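Local structure of exodeoxyribonuclease (Neisseria meningitidis, 4B5F) at residues Met1-Ser6 against Ser27-Val32; Val34-Ala39 against Cys147-Ile152. The protein probably cleaves DNA at apurinic or apyrimidinic sites, as a metal-dependent AP endonuclease of the exonuclease III family. All coordinates share one frame; numbering follows the deposited sequence.

Interaction 1: residues Met1-Ser6 against Ser27-Val32; sequences MLKIIS and SGADIV
The flat carboxylate of Asp30 meets strand 2-8 by one edge. There OD2 offers the anti lone pair to the backbone N of Lys3, 2.8 Å away and nearly straight (176° at the hydrogen); methyl CD1 of Leu2 comes in obliquely from one side, 3.7 Å from Asp30 CB. This is the entry to the second strand of a beta-alpha-beta crossover: strands 2-8 and 31-35 lie parallel and adjacent in a six-stranded sheet of the DNase I-like fold, with helices 12-15 and 20-26 in the link between them. Asp30, just ahead of the strand, thus prolongs the pairing by one bond. Lys3 O takes two donors in its carbonyl plane, Asp30 N at 2.8 Å and Ile31 N at 3.2 Å, and Ile5 N donates to Ile31 O. Ile4 pairs with Ile31 on the sheet face that turns to the second sheet, where Ile4 touches Cys147 and Ile31 touches Val105; Ile5 and Val32 share the other. There Ile5 CG1, anti to the carbonyl carbon (chi1 -61°), carries CD1 into the corner made by Ser27 and Ala29, and the 3.5 Å from Ile5 CD1 to Ala29 CB is tighter than usual. Ser27 OG, 3.5 Å from the same methyl, bonds back to the carbonyls of Tyr23 and Ile24 in helix 20-26. Lys3 leaves its backbone with CG anti to N and then bends at chi3 (-62°), laying its aliphatic part past Ala29 until NZ meets Ser27 O at 2.9 Å.

Interaction 2: residues Val34-Ala39 against Cys147-Ile152; sequences VQELKA and CGDWNI. With nucleotides of chain B; nucleotides of chain C.
This is a sparse, wholly buried van der Waals meeting of the two sheets of the DNase I-like sandwich, at the end where the predicted catalytic residues gather. The strand 31-35 finishes in one sheet, and the chain following strand 143-147 of the other turns a corner at Gly148. Gln35 carries most of the contact: bent at chi2 (82°), its side chain sets the amide against the glycine, with OE1 3.5 Å from Gly148 CA. Gln35 OE1 is also hydrogen-bonded to Ser107 OG. Gly148 turns the corner with phi 148°, and its CA is the atom that Gln35 meets.

One residue on in each segment, the carboxylates come near each other, Glu36 OE2 standing 4.2 Å from Asp149 OD2. Asn8 ND2 bridges them, bonding Glu36 OE2 and, weakly, Asp149 OD2. The other oxygen of Asp149, OD1, is met by Asn151 N at 2.9 Å from above the carboxylate plane, an Asx turn that ties the acid to the loop it heads. That loop delivers Asn151 to the abasic nucleotide 3DR6 of chain B: ND2 lies 3.1 Å from O4' and makes a weak, bent bond to O5' at 3.4 Å.

Glu36 is a known magnesium and manganese ligand, and Asp149 is predicted to bind magnesium and to shuttle a proton. Two acidic groups this close, with OP2 of 3DR6 of chain B 4.0 Å from Glu36 OE2, are consistent with a pocket where a cation would screen carboxylate and phosphate alike.

In the fold
The two interactions follow in series along the chain, their centres about 17 Å apart, and both use strand 31-35: interaction 1 takes its start, interaction 2 its end. Interaction 1 lies within the six-stranded sheet, pairing that strand with its neighbour 2-8; interaction 2 reaches across to the loop after strand 143-147 in the other sheet. They meet where the middle of strand 2-8 packs on the end of strand 143-147: Ser6 OG lies 3.0 Å from Gly148 N and Ile4 CG2 packs 3.6 Å from Cys147 SG. Strand pairing inside one sheet thus leads on to Glu36, while the sandwich interface brings Asp149 near it, so the metal site is probably built from both halves of the fold.

Interaction 1: residues Met1-Ser6 against Ser27-Val32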
ATOM      1  N   MET A   1       5.659   5.346  20.426  1.00 55.54           N
ATOM      2  CA  MET A   1       4.920   4.459  19.537  1.00 50.21           C
ATOM      3  C   MET A   1       5.349   4.658  18.087  1.00 54.67           C
ATOM      4  O   MET A   1       5.621   5.781  17.660  1.00 58.33           O
ATOM      5  CB  MET A   1       3.415   4.695  19.676  1.00 43.96           C
ATOM      6  CG  MET A   1       2.886   4.521  21.092  1.00 69.37           C
ATOM      7  SD  MET A   1       3.040   2.829  21.697  1.00 50.11           S
ATOM      8  CE  MET A   1       1.986   1.967  20.539  1.00 43.53           C
ATOM      9  N   LEU A   2       5.411   3.564  17.335  1.00 36.71           N
ATOM     10  CA  LEU A   2       5.789   3.622  15.927  1.00 24.58           C
ATOM     11  C   LEU A   2       4.557   3.714  15.032  1.00 17.95           C
ATOM     12  O   LEU A   2       3.819   2.746  14.887  1.00 22.43           O
ATOM     13  CB  LEU A   2       6.615   2.393  15.548  1.00 25.33           C
ATOM     14  CG  LEU A   2       6.949   2.240  14.061  1.00 36.73           C
ATOM     15  CD1 LEU A   2       7.766   3.423  13.567  1.00 27.77           C
ATOM     16  CD2 LEU A   2       7.682   0.932  13.806  1.00 29.81           C
ATOM     17  N   LYS A   3       4.341   4.877  14.430  1.00 19.59           N
ATOM     18  CA  LYS A   3       3.171   5.078  13.579  1.00 18.42           C
ATOM     19  C   LYS A   3       3.518   4.999  12.094  1.00 15.36           C
ATOM     20  O   LYS A   3       4.267   5.827  11.577  1.00 15.01           O
ATOM     21  CB  LYS A   3       2.501   6.417  13.893  1.00 14.07           C
ATOM     22  CG  LYS A   3       1.265   6.696  13.051  1.00 20.47           C
ATOM     23  CD  LYS A   3       0.599   8.000  13.456  1.00 17.20           C
ATOM     24  CE  LYS A   3       0.120   7.949  14.898  1.00 23.50           C
ATOM     25  NZ  LYS A   3      -0.550   9.215  15.302  1.00 27.87           N
ATOM     26  N   ILE A   4       2.966   3.998  11.416  1.00 17.98           N
ATOM     27  CA  ILE A   4       3.180   3.833   9.983  1.00 10.98           C
ATOM     28  C   ILE A   4       1.889   4.078   9.210  1.00 15.21           C
ATOM     29  O   ILE A   4       0.835   3.539   9.554  1.00 12.49           O
ATOM     30  CB  ILE A   4       3.697   2.425   9.647  1.00 12.20           C
ATOM     31  CG1 ILE A   4       4.945   2.106  10.472  1.00 12.43           C
ATOM     32  CG2 ILE A   4       3.985   2.305   8.158  1.00 10.47           C
ATOM     33  CD1 ILE A   4       5.452   0.695  10.287  1.00 15.37           C
ATOM     34  N   ILE A   5       1.976   4.894   8.165  1.00 13.64           N
ATOM     35  CA  ILE A   5       0.817   5.196   7.335  1.00 11.32           C
ATOM     36  C   ILE A   5       1.026   4.718   5.904  1.00 17.05           C
ATOM     37  O   ILE A   5       2.094   4.909   5.325  1.00 15.73           O
ATOM     38  CB  ILE A   5       0.512   6.707   7.314  1.00  9.76           C
ATOM     39  CG1 ILE A   5       0.192   7.211   8.721  1.00 16.71           C
ATOM     40  CG2 ILE A   5      -0.640   7.005   6.367  1.00 16.90           C
ATOM     41  CD1 ILE A   5      -0.218   8.667   8.768  1.00 13.15           C
ATOM     42  N   SER A   6      -0.001   4.089   5.342  1.00 12.47           N
ATOM     43  CA  SER A   6       0.013   3.701   3.938  1.00 10.87           C
ATOM     44  C   SER A   6      -1.074   4.469   3.198  1.00 11.44           C
ATOM     45  O   SER A   6      -2.256   4.328   3.504  1.00 16.11           O
ATOM     46  CB  SER A   6      -0.208   2.196   3.788  1.00 11.49           C
ATOM     47  OG  SER A   6      -0.163   1.808   2.426  1.00 11.78           O
ATOM     48  N   SER A  27      -0.369  14.155  11.287  1.00 15.60           N
ATOM     49  CA  SER A  27      -0.685  12.772  11.622  1.00 13.90           C
ATOM     50  C   SER A  27       0.262  12.242  12.691  1.00 13.07           C
ATOM     51  O   SER A  27      -0.062  11.294  13.406  1.00 19.51           O
ATOM     52  CB  SER A  27      -0.609  11.886  10.378  1.00 10.88           C
ATOM     53  OG  SER A  27       0.711  11.849   9.865  1.00 16.99           O
ATOM     54  N   GLY A  28       1.436  12.856  12.794  1.00 16.37           N
ATOM     55  CA  GLY A  28       2.441  12.415  13.743  1.00 22.82           C
ATOM     56  C   GLY A  28       3.059  11.090  13.340  1.00 23.20           C
ATOM     57  O   GLY A  28       3.665  10.397  14.157  1.00 21.75           O
ATOM     58  N   ALA A  29       2.904  10.738  12.068  1.00 14.14           N
ATOM     59  CA  ALA A  29       3.447   9.489  11.546  1.00 21.72           C
ATOM     60  C   ALA A  29       4.973   9.481  11.567  1.00 17.14           C
ATOM     61  O   ALA A  29       5.611  10.506  11.333  1.00 19.77           O
ATOM     62  CB  ALA A  29       2.940   9.246  10.133  1.00 16.25           C
ATOM     63  N   ASP A  30       5.548   8.317  11.848  1.00 17.79           N
ATOM     64  CA  ASP A  30       6.993   8.140  11.785  1.00 17.62           C
ATOM     65  C   ASP A  30       7.407   7.762  10.370  1.00 19.92           C
ATOM     66  O   ASP A  30       8.436   8.215   9.867  1.00 15.99           O
ATOM     67  CB  ASP A  30       7.447   7.058  12.766  1.00 17.54           C
ATOM     68  CG  ASP A  30       7.190   7.437  14.209  1.00 28.71           C
ATOM     69  OD1 ASP A  30       7.948   8.273  14.745  1.00 24.86           O
ATOM     70  OD2 ASP A  30       6.237   6.895  14.810  1.00 19.89           O
ATOM     71  N   ILE A  31       6.591   6.926   9.735  1.00 12.85           N
ATOM     72  CA  ILE A  31       6.861   6.452   8.385  1.00 12.70           C
ATOM     73  C   ILE A  31       5.591   6.528   7.545  1.00 16.77           C
ATOM     74  O   ILE A  31       4.533   6.064   7.964  1.00 15.29           O
ATOM     75  CB  ILE A  31       7.368   4.999   8.397  1.00 17.28           C
ATOM     76  CG1 ILE A  31       8.617   4.875   9.273  1.00 10.64           C
ATOM     77  CG2 ILE A  31       7.651   4.517   6.984  1.00 12.93           C
ATOM     78  CD1 ILE A  31       9.136   3.458   9.401  1.00 13.83           C
ATOM     79  N   VAL A  32       5.700   7.123   6.360  1.00 12.57           N
ATOM     80  CA  VAL A  32       4.564   7.251   5.458  1.00  8.60           C
ATOM     81  C   VAL A  32       4.881   6.654   4.089  1.00 16.19           C
ATOM     82  O   VAL A  32       5.740   7.155   3.368  1.00 13.97           O
ATOM     83  CB  VAL A  32       4.145   8.723   5.282  1.00 12.03           C
ATOM     84  CG1 VAL A  32       2.975   8.831   4.314  1.00 15.49           C
ATOM     85  CG2 VAL A  32       3.791   9.345   6.630  1.00 11.69           C
TER

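Interaction 2: residues Val34-Ala39 against Cys147-Ile152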
ATOM      1  N   VAL A  34       3.657   6.009   0.368  1.00  9.28           N
ATOM      2  CA  VAL A  34       2.690   6.517  -0.601  1.00 10.80           C
ATOM      3  C   VAL A  34       2.764   5.773  -1.933  1.00 12.55           C
ATOM      4  O   VAL A  34       3.833   5.319  -2.348  1.00  8.62           O
ATOM      5  CB  VAL A  34       2.864   8.033  -0.849  1.00  8.44           C
ATOM      6  CG1 VAL A  34       2.658   8.812   0.445  1.00  9.62           C
ATOM      7  CG2 VAL A  34       4.232   8.325  -1.439  1.00 12.00           C
ATOM      8  N   GLN A  35       1.618   5.652  -2.596  1.00 10.35           N
ATOM      9  CA  GLN A  35       1.548   4.997  -3.897  1.00 13.09           C
ATOM     10  C   GLN A  35       0.862   5.890  -4.926  1.00 16.75           C
ATOM     11  O   GLN A  35       0.132   6.818  -4.571  1.00 13.03           O
ATOM     12  CB  GLN A  35       0.819   3.654  -3.794  1.00  8.77           C
ATOM     13  CG  GLN A  35       1.432   2.690  -2.790  1.00  9.63           C
ATOM     14  CD  GLN A  35       0.996   2.978  -1.365  1.00 14.28           C
ATOM     15  OE1 GLN A  35       1.763   2.798  -0.419  1.00 15.16           O
ATOM     16  NE2 GLN A  35      -0.246   3.418  -1.206  1.00  8.41           N
ATOM     17  N   GLU A  36       1.106   5.601  -6.200  1.00 13.13           N
ATOM     18  CA  GLU A  36       0.570   6.396  -7.302  1.00 12.95           C
ATOM     19  C   GLU A  36       1.021   7.851  -7.247  1.00 16.14           C
ATOM     20  O   GLU A  36       0.200   8.762  -7.129  1.00 14.59           O
ATOM     21  CB  GLU A  36      -0.958   6.313  -7.354  1.00 14.12           C
ATOM     22  CG  GLU A  36      -1.486   4.965  -7.813  1.00 20.28           C
ATOM     23  CD  GLU A  36      -2.987   4.969  -8.025  1.00 18.82           C
ATOM     24  OE1 GLU A  36      -3.582   6.066  -8.063  1.00 26.69           O
ATOM     25  OE2 GLU A  36      -3.571   3.874  -8.157  1.00 22.72           O
ATOM     26  N   LEU A  37       2.330   8.065  -7.335  1.00 13.16           N
ATOM     27  CA  LEU A  37       2.870   9.414  -7.416  1.00 17.89           C
ATOM     28  C   LEU A  37       2.349  10.095  -8.675  1.00 11.79           C
ATOM     29  O   LEU A  37       2.139  11.308  -8.697  1.00 11.95           O
ATOM     30  CB  LEU A  37       4.400   9.383  -7.441  1.00 14.83           C
ATOM     31  CG  LEU A  37       5.111   8.841  -6.199  1.00 17.30           C
ATOM     32  CD1 LEU A  37       6.620   8.886  -6.391  1.00  7.89           C
ATOM     33  CD2 LEU A  37       4.702   9.626  -4.961  1.00 12.55           C
ATOM     34  N   LYS A  38       2.135   9.297  -9.718  1.00 10.49           N
ATOM     35  CA  LYS A  38       1.738   9.808 -11.025  1.00 15.72           C
ATOM     36  C   LYS A  38       2.632  10.968 -11.437  1.00 18.95           C
ATOM     37  O   LYS A  38       2.170  11.971 -11.984  1.00 17.09           O
ATOM     38  CB  LYS A  38       0.263  10.210 -11.033  1.00 10.93           C
ATOM     39  CG  LYS A  38      -0.676   9.027 -10.866  1.00 14.18           C
ATOM     40  CD  LYS A  38      -2.130   9.425 -11.048  1.00 18.11           C
ATOM     41  CE  LYS A  38      -3.039   8.220 -10.882  1.00 23.79           C
ATOM     42  NZ  LYS A  38      -4.470   8.565 -11.092  1.00 31.75           N
ATOM     43  N   ALA A  39       3.923  10.811 -11.168  1.00 10.78           N
ATOM     44  CA  ALA A  39       4.912  11.829 -11.481  1.00 13.71           C
ATOM     45  C   ALA A  39       6.303  11.213 -11.491  1.00 17.02           C
ATOM     46  O   ALA A  39       6.536  10.172 -10.878  1.00 14.46           O
ATOM     47  CB  ALA A  39       4.841  12.959 -10.469  1.00 16.10           C
ATOM     48  N   CYS A 147       3.435  -2.118   3.316  1.00 11.74           N
ATOM     49  CA  CYS A 147       2.290  -1.240   3.122  1.00 16.72           C
ATOM     50  C   CYS A 147       2.008  -1.073   1.642  1.00 15.12           C
ATOM     51  O   CYS A 147       2.914  -1.173   0.814  1.00  9.78           O
ATOM     52  CB  CYS A 147       2.575   0.143   3.708  1.00 13.60           C
ATOM     53  SG  CYS A 147       3.046   0.156   5.438  1.00 19.73           S
ATOM     54  N   GLY A 148       0.752  -0.803   1.302  1.00  9.94           N
ATOM     55  CA  GLY A 148       0.452  -0.388  -0.053  1.00 12.61           C
ATOM     56  C   GLY A 148      -0.891  -0.800  -0.611  1.00 13.31           C
ATOM     57  O   GLY A 148      -1.727  -1.367   0.084  1.00 11.32           O
ATOM     58  N   ASP A 149      -1.087  -0.497  -1.887  1.00  9.89           N
ATOM     59  CA  ASP A 149      -2.304  -0.846  -2.597  1.00  9.30           C
ATOM     60  C   ASP A 149      -2.110  -2.188  -3.292  1.00 12.55           C
ATOM     61  O   ASP A 149      -1.449  -2.272  -4.327  1.00 11.87           O
ATOM     62  CB  ASP A 149      -2.641   0.254  -3.608  1.00  9.90           C
ATOM     63  CG  ASP A 149      -3.813  -0.103  -4.500  1.00 11.83           C
ATOM     64  OD1 ASP A 149      -4.518  -1.089  -4.202  1.00 16.22           O
ATOM     65  OD2 ASP A 149      -4.030   0.615  -5.498  1.00 15.21           O
ATOM     66  N   TRP A 150      -2.683  -3.236  -2.707  1.00 13.20           N
ATOM     67  CA  TRP A 150      -2.531  -4.594  -3.218  1.00  9.78           C
ATOM     68  C   TRP A 150      -3.551  -4.918  -4.307  1.00 13.43           C
ATOM     69  O   TRP A 150      -3.467  -5.962  -4.952  1.00 14.22           O
ATOM     70  CB  TRP A 150      -2.652  -5.606  -2.076  1.00 12.72           C
ATOM     71  CG  TRP A 150      -1.506  -5.570  -1.108  1.00 12.83           C
ATOM     72  CD1 TRP A 150      -1.150  -4.533  -0.295  1.00 15.16           C
ATOM     73  CD2 TRP A 150      -0.575  -6.628  -0.841  1.00 18.15           C
ATOM     74  NE1 TRP A 150      -0.050  -4.876   0.455  1.00 10.98           N
ATOM     75  CE2 TRP A 150       0.320  -6.154   0.140  1.00 11.84           C
ATOM     76  CE3 TRP A 150      -0.411  -7.923  -1.338  1.00 11.90           C
ATOM     77  CZ2 TRP A 150       1.365  -6.936   0.631  1.00 16.64           C
ATOM     78  CZ3 TRP A 150       0.627  -8.696  -0.847  1.00 14.41           C
ATOM     79  CH2 TRP A 150       1.501  -8.198   0.127  1.00 10.66           C
ATOM     80  N   ASN A 151      -4.513  -4.022  -4.500  1.00 11.43           N
ATOM     81  CA  ASN A 151      -5.526  -4.178  -5.545  1.00 14.12           C
ATOM     82  C   ASN A 151      -6.286  -5.499  -5.499  1.00 13.85           C
ATOM     83  O   ASN A 151      -6.740  -5.997  -6.529  1.00 12.37           O
ATOM     84  CB  ASN A 151      -4.912  -3.976  -6.932  1.00 11.78           C
ATOM     85  CG  ASN A 151      -5.095  -2.564  -7.448  1.00 15.64           C
ATOM     86  OD1 ASN A 151      -4.187  -1.977  -8.036  1.00 13.52           O
ATOM     87  ND2 ASN A 151      -6.279  -2.006  -7.223  1.00  5.48           N
ATOM     88  N   ILE A 152      -6.420  -6.063  -4.304  1.00 11.59           N
ATOM     89  CA  ILE A 152      -7.189  -7.284  -4.124  1.00  6.07           C
ATOM     90  C   ILE A 152      -7.941  -7.258  -2.800  1.00 11.82           C
ATOM     91  O   ILE A 152      -7.355  -6.998  -1.748  1.00  9.52           O
ATOM     92  CB  ILE A 152      -6.295  -8.543  -4.152  1.00 11.61           C
ATOM     93  CG1 ILE A 152      -5.518  -8.631  -5.468  1.00  8.01           C
ATOM     94  CG2 ILE A 152      -7.138  -9.795  -3.952  1.00  6.14           C
ATOM     95  CD1 ILE A 152      -4.593  -9.828  -5.547  1.00 16.76           C
TER
ATOM     96  O5' 3DR B   6      -7.479  -0.404  -9.914  1.00 15.95           O
ATOM     97  P   3DR B   6      -6.636   0.937  -9.696  1.00 18.62           P
ATOM     98  OP1 3DR B   6      -7.157   1.613  -8.487  1.00 20.63           O
ATOM     99  OP2 3DR B   6      -5.198   0.607  -9.789  1.00 14.33           O
ATOM    100  C2' 3DR B   6     -10.849  -3.001  -8.184  1.00 14.79           C
ATOM    101  C5' 3DR B   6      -8.875  -0.402  -9.637  1.00 19.89           C
ATOM    102  C4' 3DR B   6      -9.468  -1.794  -9.767  1.00 13.66           C
ATOM    103  O4' 3DR B   6      -8.673  -2.738  -9.006  1.00 21.16           O
ATOM    104  C1' 3DR B   6      -9.369  -3.083  -7.829  1.00 16.11           C
ATOM    105  C3' 3DR B   6     -10.901  -1.911  -9.255  1.00 15.40           C
ATOM    106  O3' 3DR B   6     -11.746  -2.300 -10.326  1.00 17.63           O
TER
ATOM    107  P    DG C  10      -2.154  14.891 -10.575  1.00 18.27           P
ATOM    108  OP1  DG C  10      -1.111  14.632  -9.557  1.00 21.82           O
ATOM    109  OP2  DG C  10      -2.921  16.154 -10.531  1.00 17.53           O
ATOM    110  O5'  DG C  10      -1.503  14.767 -12.025  1.00 12.59           O
ATOM    111  C5'  DG C  10      -0.861  13.557 -12.386  1.00 15.92           C
ATOM    112  C4'  DG C  10      -0.728  13.463 -13.892  1.00 20.47           C
ATOM    113  O4'  DG C  10      -2.042  13.372 -14.497  1.00 18.57           O
ATOM    114  C3'  DG C  10      -0.035  14.654 -14.553  1.00 15.63           C
ATOM    115  O3'  DG C  10       1.077  14.183 -15.301  1.00 31.03           O
ATOM    116  C2'  DG C  10      -1.110  15.256 -15.456  1.00 19.83           C
ATOM    117  C1'  DG C  10      -1.954  14.024 -15.745  1.00 26.93           C
ATOM    118  N9   DG C  10      -3.287  14.324 -16.249  1.00 21.19           N
ATOM    119  C8   DG C  10      -4.196  15.227 -15.751  1.00 23.85           C
ATOM    120  N7   DG C  10      -5.308  15.266 -16.431  1.00 20.97           N
ATOM    121  C5   DG C  10      -5.123  14.329 -17.443  1.00 22.58           C
ATOM    122  C6   DG C  10      -5.985  13.929 -18.492  1.00 25.24           C
ATOM    123  O6   DG C  10      -7.126  14.336 -18.746  1.00 22.46           O
ATOM    124  N1   DG C  10      -5.401  12.950 -19.293  1.00 26.94           N
ATOM    125  C2   DG C  10      -4.144  12.425 -19.108  1.00 26.42           C
ATOM    126  N2   DG C  10      -3.748  11.488 -19.984  1.00 24.78           N
ATOM    127  N3   DG C  10      -3.328  12.792 -18.130  1.00 25.87           N
ATOM    128  C4   DG C  10      -3.884  13.743 -17.343  1.00 24.79           C
TER